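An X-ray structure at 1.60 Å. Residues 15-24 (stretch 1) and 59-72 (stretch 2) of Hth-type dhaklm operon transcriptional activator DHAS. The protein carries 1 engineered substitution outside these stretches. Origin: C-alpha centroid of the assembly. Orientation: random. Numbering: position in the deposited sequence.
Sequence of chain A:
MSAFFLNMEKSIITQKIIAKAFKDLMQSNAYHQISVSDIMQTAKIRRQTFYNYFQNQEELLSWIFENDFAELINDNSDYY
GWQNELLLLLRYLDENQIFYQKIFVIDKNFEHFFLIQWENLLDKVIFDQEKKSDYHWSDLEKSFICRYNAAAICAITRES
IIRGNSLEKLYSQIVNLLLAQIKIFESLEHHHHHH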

ATOM      1  N   GLN A  15      32.531   7.642   2.813  1.00 19.65           N
ATOM      2  CA  GLN A  15      31.340   6.813   2.663  1.00 20.05           C
ATOM      3  C   GLN A  15      30.519   7.216   1.454  1.00 19.58           C
ATOM      4  O   GLN A  15      30.035   6.353   0.714  1.00 20.48           O
ATOM      5  CB  GLN A  15      30.460   6.835   3.918  1.00 19.93           C
ATOM      6  CG  GLN A  15      31.145   6.251   5.150  1.00 20.22           C
ATOM      7  CD  GLN A  15      31.865   7.292   5.995  1.00 21.04           C
ATOM      8  OE1 GLN A  15      32.493   8.218   5.484  1.00 21.52           O
ATOM      9  NE2 GLN A  15      31.780   7.145   7.310  1.00 20.61           N
ATOM     10  N   LYS A  16      30.361   8.527   1.253  1.00 20.03           N
ATOM     11  CA  LYS A  16      29.544   9.011   0.147  1.00 20.86           C
ATOM     12  C   LYS A  16      30.168   8.664  -1.197  1.00 19.89           C
ATOM     13  O   LYS A  16      29.446   8.345  -2.149  1.00 22.15           O
ATOM     14  CB  LYS A  16      29.256  10.517   0.286  1.00 21.73           C
ATOM     15  CG  LYS A  16      28.201  10.767   1.334  1.00 22.26           C
ATOM     16  CD  LYS A  16      27.861  12.247   1.477  1.00 27.67           C
ATOM     17  CE  LYS A  16      26.337  12.364   1.479  1.00 30.11           C
ATOM     18  NZ  LYS A  16      25.792  13.730   1.214  1.00 35.05           N
ATOM     19  N   ILE A  17      31.495   8.724  -1.270  1.00 18.71           N
ATOM     20  CA  ILE A  17      32.213   8.363  -2.494  1.00 19.73           C
ATOM     21  C   ILE A  17      32.039   6.876  -2.800  1.00 19.91           C
ATOM     22  O   ILE A  17      31.762   6.483  -3.944  1.00 20.24           O
ATOM     23  CB  ILE A  17      33.689   8.768  -2.384  1.00 19.42           C
ATOM     24  CG1 ILE A  17      33.832  10.285  -2.299  1.00 21.36           C
ATOM     25  CG2 ILE A  17      34.502   8.206  -3.553  1.00 21.46           C
ATOM     26  CD1 ILE A  17      35.241  10.682  -1.949  1.00 23.83           C
ATOM     27  N   ILE A  18      32.196   6.052  -1.764  1.00 17.80           N
ATOM     28  CA  ILE A  18      32.041   4.605  -1.929  1.00 18.78           C
ATOM     29  C   ILE A  18      30.601   4.289  -2.351  1.00 19.66           C
ATOM     30  O   ILE A  18      30.368   3.522  -3.275  1.00 19.13           O
ATOM     31  CB  ILE A  18      32.398   3.890  -0.618  1.00 18.88           C
ATOM     32  CG1 ILE A  18      33.896   4.033  -0.335  1.00 18.53           C
ATOM     33  CG2 ILE A  18      32.037   2.423  -0.711  1.00 21.57           C
ATOM     34  CD1 ILE A  18      34.239   3.606   1.096  1.00 19.99           C
ATOM     35  N   ALA A  19      29.621   4.884  -1.680  1.00 20.17           N
ATOM     36  CA  ALA A  19      28.221   4.663  -2.045  1.00 20.77           C
ATOM     37  C   ALA A  19      27.883   5.077  -3.484  1.00 20.71           C
ATOM     38  O   ALA A  19      27.153   4.375  -4.218  1.00 21.35           O
ATOM     39  CB  ALA A  19      27.308   5.429  -1.077  1.00 22.91           C
ATOM     40  N   LYS A  20      28.401   6.223  -3.895  1.00 20.41           N
ATOM     41  CA  LYS A  20      28.188   6.684  -5.270  1.00 21.51           C
ATOM     42  C   LYS A  20      28.745   5.684  -6.279  1.00 21.51           C
ATOM     43  O   LYS A  20      28.097   5.368  -7.282  1.00 21.99           O
ATOM     44  CB  LYS A  20      28.784   8.074  -5.491  1.00 24.86           C
ATOM     45  CG  LYS A  20      28.457   8.677  -6.843  1.00 29.30           C
ATOM     46  CD  LYS A  20      26.944   8.652  -7.073  1.00 34.66           C
ATOM     47  CE  LYS A  20      26.506   9.557  -8.237  1.00 38.88           C
ATOM     48  NZ  LYS A  20      26.835   8.920  -9.547  1.00 41.17           N
ATOM     49  N   ALA A  21      29.949   5.199  -5.998  1.00 20.01           N
ATOM     50  CA  ALA A  21      30.543   4.157  -6.830  1.00 19.33           C
ATOM     51  C   ALA A  21      29.649   2.923  -6.953  1.00 19.41           C
ATOM     52  O   ALA A  21      29.412   2.412  -8.058  1.00 20.00           O
ATOM     53  CB  ALA A  21      31.911   3.789  -6.294  1.00 20.20           C
ATOM     54  N   PHE A  22      29.154   2.449  -5.809  1.00 18.82           N
ATOM     55  CA  PHE A  22      28.258   1.292  -5.812  1.00 19.13           C
ATOM     56  C   PHE A  22      26.995   1.568  -6.617  1.00 19.89           C
ATOM     57  O   PHE A  22      26.569   0.745  -7.435  1.00 19.29           O
ATOM     58  CB  PHE A  22      27.912   0.933  -4.397  1.00 20.47           C
ATOM     59  CG  PHE A  22      27.090  -0.305  -4.275  1.00 21.62           C
ATOM     60  CD1 PHE A  22      27.538  -1.509  -4.777  1.00 25.18           C
ATOM     61  CD2 PHE A  22      25.850  -0.258  -3.646  1.00 28.50           C
ATOM     62  CE1 PHE A  22      26.781  -2.678  -4.661  1.00 26.40           C
ATOM     63  CE2 PHE A  22      25.078  -1.418  -3.525  1.00 29.59           C
ATOM     64  CZ  PHE A  22      25.552  -2.628  -4.036  1.00 27.78           C
ATOM     65  N   LYS A  23      26.395   2.733  -6.381  1.00 19.69           N
ATOM     66  CA  LYS A  23      25.136   3.076  -7.086  1.00 20.15           C
ATOM     67  C   LYS A  23      25.396   3.121  -8.595  1.00 20.93           C
ATOM     68  O   LYS A  23      24.570   2.663  -9.394  1.00 22.75           O
ATOM     69  CB  LYS A  23      24.532   4.372  -6.551  1.00 21.96           C
ATOM     70  CG  LYS A  23      23.892   4.146  -5.194  1.00 23.91           C
ATOM     71  CD  LYS A  23      23.097   5.360  -4.700  1.00 27.35           C
ATOM     72  CE  LYS A  23      24.008   6.367  -4.054  1.00 31.96           C
ATOM     73  NZ  LYS A  23      23.231   7.607  -3.662  1.00 30.71           N
ATOM     74  N   ASP A  24      26.537   3.673  -9.001  1.00 22.21           N
ATOM     75  CA  ASP A  24      26.944   3.673 -10.401  1.00 21.82           C
ATOM     76  C   ASP A  24      27.072   2.258 -10.985  1.00 21.46           C
ATOM     77  O   ASP A  24      26.557   1.984 -12.079  1.00 21.58           O
ATOM     78  CB  ASP A  24      28.237   4.465 -10.587  1.00 25.39           C
ATOM     79  CG  ASP A  24      28.042   5.981 -10.409  1.00 29.54           C
ATOM     80  OD1 ASP A  24      26.881   6.445 -10.289  1.00 33.00           O
ATOM     81  OD2 ASP A  24      29.063   6.708 -10.388  1.00 33.62           O
ATOM     82  N   GLU A  59      26.137  -4.331   4.153  1.00 19.31           N
ATOM     83  CA  GLU A  59      26.239  -3.171   5.051  1.00 20.04           C
ATOM     84  C   GLU A  59      26.234  -1.854   4.278  1.00 19.88           C
ATOM     85  O   GLU A  59      25.680  -0.861   4.759  1.00 20.31           O
ATOM     86  CB  GLU A  59      27.521  -3.236   5.881  1.00 19.13           C
ATOM     87  CG  GLU A  59      27.523  -4.318   6.954  1.00 21.65           C
ATOM     88  CD  GLU A  59      28.503  -4.039   8.105  1.00 22.63           C
ATOM     89  OE1 GLU A  59      29.373  -3.124   8.025  1.00 20.94           O
ATOM     90  OE2 GLU A  59      28.400  -4.766   9.120  1.00 28.46           O
ATOM     91  N   LEU A  60      26.847  -1.817   3.098  1.00 19.23           N
ATOM     92  CA  LEU A  60      26.879  -0.617   2.289  1.00 18.74           C
ATOM     93  C   LEU A  60      25.449  -0.310   1.833  1.00 19.59           C
ATOM     94  O   LEU A  60      25.036   0.852   1.896  1.00 20.24           O
ATOM     95  CB  LEU A  60      27.816  -0.792   1.076  1.00 19.33           C
ATOM     96  CG  LEU A  60      27.824   0.420   0.167  1.00 18.45           C
ATOM     97  CD1 LEU A  60      28.206   1.711   0.939  1.00 19.94           C
ATOM     98  CD2 LEU A  60      28.812   0.174  -0.962  1.00 22.07           C
ATOM     99  N   LEU A  61      24.705  -1.327   1.396  1.00 19.97           N
ATOM    100  CA  LEU A  61      23.304  -1.110   0.981  1.00 20.94           C
ATOM    101  C   LEU A  61      22.497  -0.517   2.121  1.00 21.46           C
ATOM    102  O   LEU A  61      21.768   0.463   1.922  1.00 21.79           O
ATOM    103  CB  LEU A  61      22.649  -2.427   0.533  1.00 22.52           C
ATOM    104  CG  LEU A  61      22.935  -2.941  -0.876  1.00 24.56           C
ATOM    105  CD1 LEU A  61      22.191  -4.251  -1.001  1.00 24.30           C
ATOM    106  CD2 LEU A  61      22.395  -1.908  -1.890  1.00 28.02           C
ATOM    107  N   SER A  62      22.614  -1.098   3.310  1.00 20.74           N
ATOM    108  CA  SER A  62      21.861  -0.624   4.466  1.00 21.70           C
ATOM    109  C   SER A  62      22.158   0.854   4.680  1.00 21.30           C
ATOM    110  O   SER A  62      21.254   1.669   4.938  1.00 21.30           O
ATOM    111  CB  SER A  62      22.260  -1.431   5.697  1.00 23.68           C
ATOM    112  OG  SER A  62      21.724  -2.738   5.595  1.00 30.01           O
ATOM    113  N   TRP A  63      23.433   1.213   4.570  1.00 19.78           N
ATOM    114  CA  TRP A  63      23.851   2.591   4.787  1.00 19.52           C
ATOM    115  C   TRP A  63      23.245   3.501   3.724  1.00 18.36           C
ATOM    116  O   TRP A  63      22.748   4.601   4.032  1.00 20.25           O
ATOM    117  CB  TRP A  63      25.397   2.709   4.826  1.00 19.79           C
ATOM    118  CG  TRP A  63      25.793   4.101   5.218  1.00 19.65           C
ATOM    119  CD1 TRP A  63      25.872   4.588   6.479  1.00 21.96           C
ATOM    120  CD2 TRP A  63      26.140   5.182   4.346  1.00 19.39           C
ATOM    121  NE1 TRP A  63      26.252   5.901   6.466  1.00 23.95           N
ATOM    122  CE2 TRP A  63      26.421   6.296   5.167  1.00 19.50           C
ATOM    123  CE3 TRP A  63      26.241   5.327   2.958  1.00 20.78           C
ATOM    124  CZ2 TRP A  63      26.805   7.533   4.652  1.00 20.69           C
ATOM    125  CZ3 TRP A  63      26.619   6.558   2.448  1.00 22.75           C
ATOM    126  CH2 TRP A  63      26.895   7.648   3.296  1.00 22.21           C
ATOM    127  N   ILE A  64      23.273   3.056   2.471  1.00 19.26           N
ATOM    128  CA  ILE A  64      22.700   3.847   1.388  1.00 18.61           C
ATOM    129  C   ILE A  64      21.217   4.112   1.656  1.00 19.81           C
ATOM    130  O   ILE A  64      20.748   5.239   1.498  1.00 21.72           O
ATOM    131  CB  ILE A  64      22.895   3.124   0.059  1.00 19.70           C
ATOM    132  CG1 ILE A  64      24.342   3.309  -0.394  1.00 19.94           C
ATOM    133  CG2 ILE A  64      21.966   3.669  -1.011  1.00 22.69           C
ATOM    134  CD1 ILE A  64      24.734   2.269  -1.458  1.00 22.07           C
ATOM    135  N   PHE A  65      20.487   3.082   2.062  1.00 20.08           N
ATOM    136  CA  PHE A  65      19.045   3.238   2.278  1.00 21.50           C
ATOM    137  C   PHE A  65      18.819   4.257   3.398  1.00 23.12           C
ATOM    138  O   PHE A  65      17.973   5.162   3.291  1.00 24.82           O
ATOM    139  CB  PHE A  65      18.438   1.895   2.701  1.00 22.76           C
ATOM    140  CG  PHE A  65      18.549   0.796   1.671  1.00 24.11           C
ATOM    141  CD1 PHE A  65      18.661   1.073   0.315  1.00 23.69           C
ATOM    142  CD2 PHE A  65      18.538  -0.522   2.089  1.00 23.37           C
ATOM    143  CE1 PHE A  65      18.762   0.026  -0.606  1.00 26.12           C
ATOM    144  CE2 PHE A  65      18.637  -1.552   1.179  1.00 25.89           C
ATOM    145  CZ  PHE A  65      18.750  -1.278  -0.151  1.00 25.81           C
ATOM    146  N   GLU A  66      19.567   4.136   4.487  1.00 21.98           N
ATOM    147  CA  GLU A  66      19.324   5.014   5.635  1.00 24.51           C
ATOM    148  C   GLU A  66      19.722   6.447   5.303  1.00 24.96           C
ATOM    149  O   GLU A  66      19.003   7.400   5.620  1.00 26.57           O
ATOM    150  CB  GLU A  66      20.148   4.547   6.819  1.00 27.00           C
ATOM    151  CG  GLU A  66      19.664   3.272   7.440  1.00 29.22           C
ATOM    152  CD  GLU A  66      20.602   2.807   8.543  1.00 32.85           C
ATOM    153  OE1 GLU A  66      21.802   3.195   8.558  1.00 37.14           O
ATOM    154  OE2 GLU A  66      20.121   2.046   9.394  1.00 34.42           O
ATOM    155  N   ASN A  67      20.867   6.602   4.662  1.00 23.96           N
ATOM    156  CA  ASN A  67      21.406   7.929   4.405  1.00 23.28           C
ATOM    157  C   ASN A  67      20.605   8.652   3.334  1.00 22.34           C
ATOM    158  O   ASN A  67      20.283   9.828   3.482  1.00 22.93           O
ATOM    159  CB  ASN A  67      22.828   7.799   3.889  1.00 25.73           C
ATOM    160  CG  ASN A  67      23.398   9.133   3.448  1.00 29.18           C
ATOM    161  OD1 ASN A  67      23.907   9.885   4.274  1.00 33.22           O
ATOM    162  ND2 ASN A  67      23.311   9.436   2.141  1.00 32.50           N
ATOM    163  N   ASP A  68      20.286   7.960   2.250  1.00 22.27           N
ATOM    164  CA  ASP A  68      19.768   8.669   1.079  1.00 21.80           C
ATOM    165  C   ASP A  68      18.352   9.168   1.374  1.00 21.96           C
ATOM    166  O   ASP A  68      18.008  10.307   1.053  1.00 21.77           O
ATOM    167  CB  ASP A  68      19.757   7.763  -0.155  1.00 22.20           C
ATOM    168  CG  ASP A  68      21.138   7.624  -0.792  1.00 23.15           C
ATOM    169  OD1 ASP A  68      22.136   8.110  -0.206  1.00 26.42           O
ATOM    170  OD2 ASP A  68      21.198   7.030  -1.883  1.00 26.23           O
ATOM    171  N   PHE A  69      17.521   8.322   1.981  1.00 21.25           N
ATOM    172  CA  PHE A  69      16.161   8.740   2.302  1.00 21.61           C
ATOM    173  C   PHE A  69      16.105   9.828   3.356  1.00 21.39           C
ATOM    174  O   PHE A  69      15.295  10.747   3.234  1.00 23.75           O
ATOM    175  CB  PHE A  69      15.269   7.548   2.648  1.00 22.53           C
ATOM    176  CG  PHE A  69      14.919   6.721   1.441  1.00 22.99           C
ATOM    177  CD1 PHE A  69      13.805   7.029   0.670  1.00 25.89           C
ATOM    178  CD2 PHE A  69      15.708   5.632   1.066  1.00 23.94           C
ATOM    179  CE1 PHE A  69      13.488   6.249  -0.463  1.00 25.65           C
ATOM    180  CE2 PHE A  69      15.398   4.850  -0.058  1.00 22.43           C
ATOM    181  CZ  PHE A  69      14.292   5.155  -0.822  1.00 24.77           C
ATOM    182  N   ALA A  70      16.945   9.746   4.380  1.00 21.68           N
ATOM    183  CA  ALA A  70      17.012  10.830   5.375  1.00 21.07           C
ATOM    184  C   ALA A  70      17.484  12.145   4.762  1.00 20.35           C
ATOM    185  O   ALA A  70      16.975  13.219   5.088  1.00 21.81           O
ATOM    186  CB  ALA A  70      17.934  10.432   6.514  1.00 21.04           C
ATOM    187  N   GLU A  71      18.465  12.061   3.865  1.00 21.61           N
ATOM    188  CA  GLU A  71      19.020  13.256   3.271  1.00 23.30           C
ATOM    189  C   GLU A  71      17.943  13.958   2.469  1.00 22.29           C
ATOM    190  O   GLU A  71      17.845  15.190   2.506  1.00 24.87           O
ATOM    191  CB  GLU A  71      20.239  12.926   2.424  1.00 25.54           C
ATOM    192  CG  GLU A  71      21.434  12.618   3.294  1.00 31.34           C
ATOM    193  CD  GLU A  71      22.757  12.770   2.574  1.00 38.19           C
ATOM    194  OE1 GLU A  71      22.756  12.702   1.321  1.00 39.46           O
ATOM    195  OE2 GLU A  71      23.779  12.956   3.284  1.00 39.23           O
ATOM    196  N   LEU A  72      17.146  13.164   1.761  1.00 22.58           N
ATOM    197  CA  LEU A  72      16.143  13.711   0.851  1.00 23.34           C
ATOM    198  C   LEU A  72      14.962  14.294   1.603  1.00 23.34           C
ATOM    199  O   LEU A  72      14.404  15.322   1.187  1.00 25.37           O
ATOM    200  CB  LEU A  72      15.668  12.647  -0.135  1.00 24.03           C
ATOM    201  CG  LEU A  72      16.709  12.273  -1.195  1.00 25.56           C
ATOM    202  CD1 LEU A  72      16.410  10.882  -1.727  1.00 26.19           C
ATOM    203  CD2 LEU A  72      16.787  13.288  -2.321  1.00 29.77           C
TER
HETATM  204  O   HOH W   1      24.632   7.655  -1.047  1.00 31.14           O

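Both stretches are helical throughout, and both helices run on beyond the residues given here. They cross at a steep angle, 103° between their N-to-C directions, with axes 10.4 Å apart at closest approach. The contact buries 553 Å², both sides summed.

Ala19 marks the point where the backbones come nearest: its CA lies 6.6 Å from the CA of Ile64. Its side chain is a single methyl, and it points toward the other helix. Three larger side chains surround this small bump. Ala19 CB lies 3.7 Å from Ile64 CG1, 3.8 Å from Trp63 CZ3 and 4.3 Å from Leu60 CD1.

One turn along, Phe22 supplies the large bump of stretch 1. It fits among Leu60, Leu61 and Ile64. Two methyls meet the edge of its ring: Leu61 CD2 is 3.2 Å from Phe22 CE2, a tight contact, and Ile64 CD1 is 3.5 Å from Phe22 CD2. Leu60 CD2 touches Phe22 CB at 3.6 Å and also reaches Ile18 CG2 at 3.9 Å.

Trp63 is the broad bump of stretch 2. Gln15 CB sits over one face of its six-membered ring, 4.0 Å from the centroid, in a CH-pi contact. Lys16 CG approaches the ring edge, 3.9 Å from Trp63 CH2.

Two charged pairs lie beyond this apolar packing, toward the C-terminal end of stretch 2. Lys16 and Lys23 start sideways, but their long methylene chains bring the positive ammonium groups to the negative carboxylates of Glu71 and Asp68. Lys16 NZ forms a salt bridge with Glu71 OE2 at 3.0 Å, with a weak hydrogen bond to Glu71 OE1 at 3.2 Å. Lys23 NZ forms another with Asp68 OD2 at 2.8 Å. The O of water 1 accepts from Lys23 NZ at 3.0 Å and donates to Asp68 OD1 at 2.7 Å, bridging the same pair. Asn67 ND2 also donates to Asp68 OD1, at 2.9 Å.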